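Local coordinates for uridylate kinase (Archaeoglobus fulgidus, PDB 2IJ9), which probably phosphorylates UMP to UDP reversibly with ATP, a step on the de novo pyrimidine route to CTP, at residues Ala135-Lys147 / Val153-Ile166. The protein carries 1 engineered substitution. Numbering follows the deposited sequence.
Sequences ATNVDGVYSADPK and VKYDRLSPQQLVEI
Val141 packs against Ile166 and Leu163 in the apolar part of this contact. With CG1 anti to its backbone N (chi1 -177°), that methyl meets Ile166 CG2 tip to tip at 3.7 Å. Val141 CG2 lies 4.2 Å from Leu163 CD1, the side chains of Val141 and Leu163 crossing at about a right angle. Leu158 lies at the margin of this apolar cluster, and Val141 also touches Val197 of strand 195-199. Next to it in sequence the backbones join in a single beta bridge, Tyr142 with Lys154. A hydrogen bond runs from Tyr155 N to Val141 O over 3.0 Å, somewhat bent at the hydrogen, and Lys154 CA adds a CA-H...O contact to the same oxygen. The Tyr155 ring turns its edge to the carbonyl end of Val141 and Tyr142 and lays one face against Ile166 CD1, so it bridges loop and helix 160-166. Tyr142, its CG beside the backbone N (chi1 -78°), folds back over the backbone of Val153 and Lys154, and Lys154 CB sits 3.7 Å from the Tyr142 ring centroid in a CH-pi contact. An alanine in place of Tyr142 would probably strip the cover from Lys154 CB and free the lysine chain to wander.

The other side is looser. The lysine runs on, extended, until Lys154 NZ faces Asp139 OD1 at 4.0 Å, a long salt bridge, with a second long one to Asp156; Asp145 is solvent-exposed and poorly ordered.

Thr136, Asn137, Tyr142 and Asp145 are predicted ATP-binding residues of this amino acid kinase fold. The chemistry thus implies a nucleotide-side loop held to helix 160-166 by greasy contacts and backbone pairing, while the long salt bridges at its charged fringe probably contribute little.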
loop_
_atom_site.group_PDB
_atom_site.type_symbol
_atom_site.label_atom_id
_atom_site.label_comp_id
_atom_site.label_asym_id
_atom_site.label_seq_id
_atom_site.Cartn_x
_atom_site.Cartn_y
_atom_site.Cartn_z
ATOM N N ALA B 135 -10.159 -8.281 -18.576
ATOM C CA ALA B 135 -8.869 -7.603 -18.478
ATOM C C ALA B 135 -8.029 -8.131 -17.324
ATOM O O ALA B 135 -8.198 -7.705 -16.179
ATOM C CB ALA B 135 -9.076 -6.125 -18.323
ATOM N N THR B 136 -7.115 -9.043 -17.640
ATOM C CA THR B 136 -6.237 -9.653 -16.648
ATOM C C THR B 136 -4.799 -9.086 -16.729
ATOM O O THR B 136 -4.537 -8.142 -17.481
ATOM C CB THR B 136 -6.293 -11.219 -16.726
ATOM O OG1 THR B 136 -5.380 -11.799 -15.783
ATOM C CG2 THR B 136 -5.976 -11.728 -18.127
ATOM N N ASN B 137 -3.885 -9.645 -15.937
ATOM C CA ASN B 137 -2.495 -9.183 -15.911
ATOM C C ASN B 137 -1.602 -10.005 -16.836
ATOM O O ASN B 137 -0.416 -9.717 -16.991
ATOM C CB ASN B 137 -1.941 -9.147 -14.474
ATOM C CG ASN B 137 -2.425 -10.311 -13.632
ATOM O OD1 ASN B 137 -2.551 -11.439 -14.120
ATOM N ND2 ASN B 137 -2.708 -10.040 -12.358
ATOM N N VAL B 138 -2.179 -11.033 -17.450
ATOM C CA VAL B 138 -1.490 -11.749 -18.525
ATOM C C VAL B 138 -2.105 -11.373 -19.881
ATOM O O VAL B 138 -3.149 -10.717 -19.934
ATOM C CB VAL B 138 -1.434 -13.288 -18.293
ATOM C CG1 VAL B 138 -0.883 -13.585 -16.891
ATOM C CG2 VAL B 138 -2.804 -13.930 -18.498
ATOM N N ASP B 139 -1.452 -11.793 -20.963
ATOM C CA ASP B 139 -1.748 -11.302 -22.317
ATOM C C ASP B 139 -2.901 -12.048 -23.015
ATOM O O ASP B 139 -3.629 -11.471 -23.826
ATOM C CB ASP B 139 -0.473 -11.382 -23.165
ATOM C CG ASP B 139 -0.438 -10.368 -24.307
ATOM O OD1 ASP B 139 -1.496 -9.802 -24.681
ATOM O OD2 ASP B 139 0.675 -10.147 -24.839
ATOM N N GLY B 140 -3.055 -13.328 -22.704
ATOM C CA GLY B 140 -4.150 -14.116 -23.245
ATOM C C GLY B 140 -4.201 -15.440 -22.519
ATOM O O GLY B 140 -3.756 -15.551 -21.374
ATOM N N VAL B 141 -4.752 -16.450 -23.178
ATOM C CA VAL B 141 -4.734 -17.798 -22.633
ATOM C C VAL B 141 -3.487 -18.477 -23.163
ATOM O O VAL B 141 -3.141 -18.299 -24.324
ATOM C CB VAL B 141 -5.979 -18.597 -23.044
ATOM C CG1 VAL B 141 -5.963 -19.986 -22.403
ATOM C CG2 VAL B 141 -7.240 -17.839 -22.643
ATOM N N TYR B 142 -2.814 -19.252 -22.317
ATOM C CA TYR B 142 -1.520 -19.832 -22.694
ATOM C C TYR B 142 -1.475 -21.370 -22.773
ATOM O O TYR B 142 -2.369 -22.059 -22.268
ATOM C CB TYR B 142 -0.402 -19.245 -21.822
ATOM C CG TYR B 142 -0.017 -17.864 -22.289
ATOM C CD1 TYR B 142 -0.716 -16.732 -21.862
ATOM C CD2 TYR B 142 1.028 -17.689 -23.178
ATOM C CE1 TYR B 142 -0.368 -15.457 -22.310
ATOM C CE2 TYR B 142 1.384 -16.429 -23.634
ATOM C CZ TYR B 142 0.686 -15.318 -23.202
ATOM O OH TYR B 142 1.068 -14.077 -23.664
ATOM N N SER B 143 -0.416 -21.876 -23.412
ATOM C CA SER B 143 -0.314 -23.259 -23.908
ATOM C C SER B 143 -0.211 -24.403 -22.878
ATOM O O SER B 143 -0.799 -24.339 -21.793
ATOM C CB SER B 143 0.829 -23.360 -24.936
ATOM O OG SER B 143 2.103 -23.343 -24.308
ATOM N N ALA B 144 0.535 -25.447 -23.249
ATOM C CA ALA B 144 0.618 -26.698 -22.487
ATOM C C ALA B 144 1.393 -26.568 -21.177
ATOM O O ALA B 144 2.620 -26.435 -21.186
ATOM C CB ALA B 144 1.211 -27.814 -23.351
ATOM N N ASP B 145 0.638 -26.618 -20.075
ATOM C CA ASP B 145 1.092 -26.506 -18.662
ATOM C C ASP B 145 0.763 -25.146 -17.984
ATOM O O ASP B 145 -0.030 -25.122 -17.037
ATOM C CB ASP B 145 2.532 -27.002 -18.415
ATOM C CG ASP B 145 2.684 -28.501 -18.643
ATOM O OD1 ASP B 145 1.760 -29.128 -19.209
ATOM O OD2 ASP B 145 3.734 -29.054 -18.257
ATOM N N PRO B 146 1.366 -24.022 -18.441
ATOM C CA PRO B 146 2.550 -23.727 -19.258
ATOM C C PRO B 146 3.797 -23.311 -18.447
ATOM O O PRO B 146 3.769 -23.307 -17.211
ATOM C CB PRO B 146 2.075 -22.558 -20.138
ATOM C CG PRO B 146 0.812 -22.010 -19.456
ATOM C CD PRO B 146 0.614 -22.786 -18.182
ATOM N N LYS B 147 4.878 -22.982 -19.160
ATOM C CA LYS B 147 6.123 -22.469 -18.572
ATOM C C LYS B 147 6.842 -21.620 -19.626
ATOM O O LYS B 147 6.635 -21.815 -20.824
ATOM C CB LYS B 147 7.022 -23.619 -18.100
ATOM C CG LYS B 147 8.028 -23.247 -17.011
ATOM C CD LYS B 147 7.419 -23.322 -15.613
ATOM C CE LYS B 147 8.470 -23.060 -14.535
ATOM N NZ LYS B 147 7.990 -23.367 -13.150
ATOM N N VAL B 153 3.087 -20.341 -25.877
ATOM C CA VAL B 153 2.474 -19.129 -26.447
ATOM C C VAL B 153 0.975 -19.023 -26.108
ATOM O O VAL B 153 0.365 -19.974 -25.575
ATOM C CB VAL B 153 2.611 -19.065 -28.007
ATOM C CG1 VAL B 153 3.168 -17.709 -28.439
ATOM C CG2 VAL B 153 3.461 -20.229 -28.564
ATOM N N LYS B 154 0.395 -17.858 -26.410
ATOM C CA LYS B 154 -1.044 -17.647 -26.244
ATOM C C LYS B 154 -1.793 -18.224 -27.450
ATOM O O LYS B 154 -1.189 -18.521 -28.489
ATOM C CB LYS B 154 -1.388 -16.154 -26.044
ATOM C CG LYS B 154 -1.522 -15.345 -27.338
ATOM C CD LYS B 154 -1.927 -13.901 -27.077
ATOM C CE LYS B 154 -1.846 -13.075 -28.360
ATOM N NZ LYS B 154 -2.027 -11.603 -28.157
ATOM N N TYR B 155 -3.104 -18.382 -27.309
ATOM C CA TYR B 155 -3.954 -18.770 -28.426
ATOM C C TYR B 155 -4.721 -17.537 -28.898
ATOM O O TYR B 155 -5.569 -17.030 -28.168
ATOM C CB TYR B 155 -4.937 -19.846 -27.987
ATOM C CG TYR B 155 -4.282 -21.081 -27.414
ATOM C CD1 TYR B 155 -4.139 -22.224 -28.188
ATOM C CD2 TYR B 155 -3.815 -21.110 -26.093
ATOM C CE1 TYR B 155 -3.545 -23.369 -27.677
ATOM C CE2 TYR B 155 -3.210 -22.249 -25.572
ATOM C CZ TYR B 155 -3.082 -23.384 -26.370
ATOM O OH TYR B 155 -2.496 -24.539 -25.878
ATOM N N ASP B 156 -4.422 -17.057 -30.108
ATOM C CA ASP B 156 -5.026 -15.814 -30.633
ATOM C C ASP B 156 -6.544 -15.860 -30.849
ATOM O O ASP B 156 -7.219 -14.823 -30.777
ATOM C CB ASP B 156 -4.306 -15.337 -31.892
ATOM C CG ASP B 156 -3.153 -14.413 -31.574
ATOM O OD1 ASP B 156 -3.399 -13.208 -31.362
ATOM O OD2 ASP B 156 -2.002 -14.895 -31.529
ATOM N N ARG B 157 -7.068 -17.052 -31.127
ATOM C CA ARG B 157 -8.501 -17.314 -30.965
ATOM C C ARG B 157 -8.760 -18.706 -30.389
ATOM O O ARG B 157 -7.845 -19.537 -30.344
ATOM C CB ARG B 157 -9.286 -17.091 -32.260
ATOM C CG ARG B 157 -8.721 -17.775 -33.481
ATOM C CD ARG B 157 -9.829 -18.113 -34.467
ATOM N NE ARG B 157 -10.636 -19.244 -34.008
ATOM C CZ ARG B 157 -11.556 -19.867 -34.743
ATOM N NH1 ARG B 157 -11.802 -19.473 -35.986
ATOM N NH2 ARG B 157 -12.232 -20.888 -34.234
ATOM N N LEU B 158 -9.995 -18.938 -29.933
ATOM C CA LEU B 158 -10.414 -20.220 -29.341
ATOM C C LEU B 158 -11.914 -20.397 -29.464
ATOM O O LEU B 158 -12.655 -19.423 -29.618
ATOM C CB LEU B 158 -10.064 -20.303 -27.844
ATOM C CG LEU B 158 -8.699 -20.788 -27.338
ATOM C CD1 LEU B 158 -8.695 -20.921 -25.810
ATOM C CD2 LEU B 158 -8.312 -22.106 -27.993
ATOM N N SER B 159 -12.360 -21.646 -29.385
ATOM C CA SER B 159 -13.769 -21.925 -29.204
ATOM C C SER B 159 -13.952 -22.013 -27.706
ATOM O O SER B 159 -13.005 -22.363 -26.996
ATOM C CB SER B 159 -14.137 -23.272 -29.795
ATOM O OG SER B 159 -14.000 -24.281 -28.803
ATOM N N PRO B 160 -15.157 -21.679 -27.218
ATOM C CA PRO B 160 -15.605 -21.993 -25.863
ATOM C C PRO B 160 -15.155 -23.383 -25.389
ATOM O O PRO B 160 -14.472 -23.490 -24.362
ATOM C CB PRO B 160 -17.139 -21.949 -25.979
ATOM C CG PRO B 160 -17.452 -21.297 -27.303
ATOM C CD PRO B 160 -16.165 -20.898 -27.956
ATOM N N GLN B 161 -15.515 -24.423 -26.146
ATOM C CA GLN B 161 -15.191 -25.813 -25.793
ATOM C C GLN B 161 -13.693 -26.007 -25.599
ATOM O O GLN B 161 -13.259 -26.671 -24.648
ATOM C CB GLN B 161 -15.698 -26.792 -26.858
ATOM C CG GLN B 161 -17.207 -27.000 -26.885
ATOM C CD GLN B 161 -17.949 -25.907 -27.644
ATOM O OE1 GLN B 161 -17.341 -25.065 -28.309
ATOM N NE2 GLN B 161 -19.273 -25.917 -27.544
ATOM N N GLN B 162 -12.914 -25.419 -26.506
ATOM C CA GLN B 162 -11.463 -25.442 -26.412
ATOM C C GLN B 162 -11.007 -24.840 -25.081
ATOM O O GLN B 162 -10.263 -25.486 -24.320
ATOM C CB GLN B 162 -10.839 -24.671 -27.577
ATOM C CG GLN B 162 -11.028 -25.291 -28.956
ATOM C CD GLN B 162 -10.349 -24.469 -30.041
ATOM O OE1 GLN B 162 -10.980 -23.650 -30.710
ATOM N NE2 GLN B 162 -9.045 -24.668 -30.204
ATOM N N LEU B 163 -11.474 -23.617 -24.810
ATOM C CA LEU B 163 -11.155 -22.899 -23.573
ATOM C C LEU B 163 -11.510 -23.722 -22.349
ATOM O O LEU B 163 -10.729 -23.791 -21.400
ATOM C CB LEU B 163 -11.871 -21.547 -23.504
ATOM C CG LEU B 163 -11.823 -20.871 -22.126
ATOM C CD1 LEU B 163 -10.400 -20.405 -21.758
ATOM C CD2 LEU B 163 -12.840 -19.732 -22.020
ATOM N N VAL B 164 -12.684 -24.344 -22.373
ATOM C CA VAL B 164 -13.076 -25.204 -21.273
ATOM C C VAL B 164 -12.000 -26.270 -21.036
ATOM O O VAL B 164 -11.429 -26.346 -19.940
ATOM C CB VAL B 164 -14.483 -25.821 -21.480
ATOM C CG1 VAL B 164 -14.823 -26.798 -20.343
ATOM C CG2 VAL B 164 -15.540 -24.713 -21.564
ATOM N N GLU B 165 -11.689 -27.039 -22.081
ATOM C CA GLU B 165 -10.645 -28.066 -22.020
ATOM C C GLU B 165 -9.326 -27.539 -21.466
ATOM O O GLU B 165 -8.711 -28.164 -20.600
ATOM C CB GLU B 165 -10.402 -28.666 -23.402
ATOM C CG GLU B 165 -11.362 -29.783 -23.772
ATOM C CD GLU B 165 -10.725 -30.827 -24.679
ATOM O OE1 GLU B 165 -9.896 -30.460 -25.541
ATOM O OE2 GLU B 165 -11.055 -32.021 -24.527
ATOM N N ILE B 166 -8.914 -26.379 -21.965
ATOM C CA ILE B 166 -7.667 -25.750 -21.565
ATOM C C ILE B 166 -7.599 -25.498 -20.057
ATOM O O ILE B 166 -6.550 -25.692 -19.442
ATOM C CB ILE B 166 -7.434 -24.451 -22.374
ATOM C CG1 ILE B 166 -6.039 -24.430 -22.974
ATOM C CG2 ILE B 166 -7.676 -23.181 -21.545
ATOM C CD1 ILE B 166 -5.988 -23.557 -24.191
#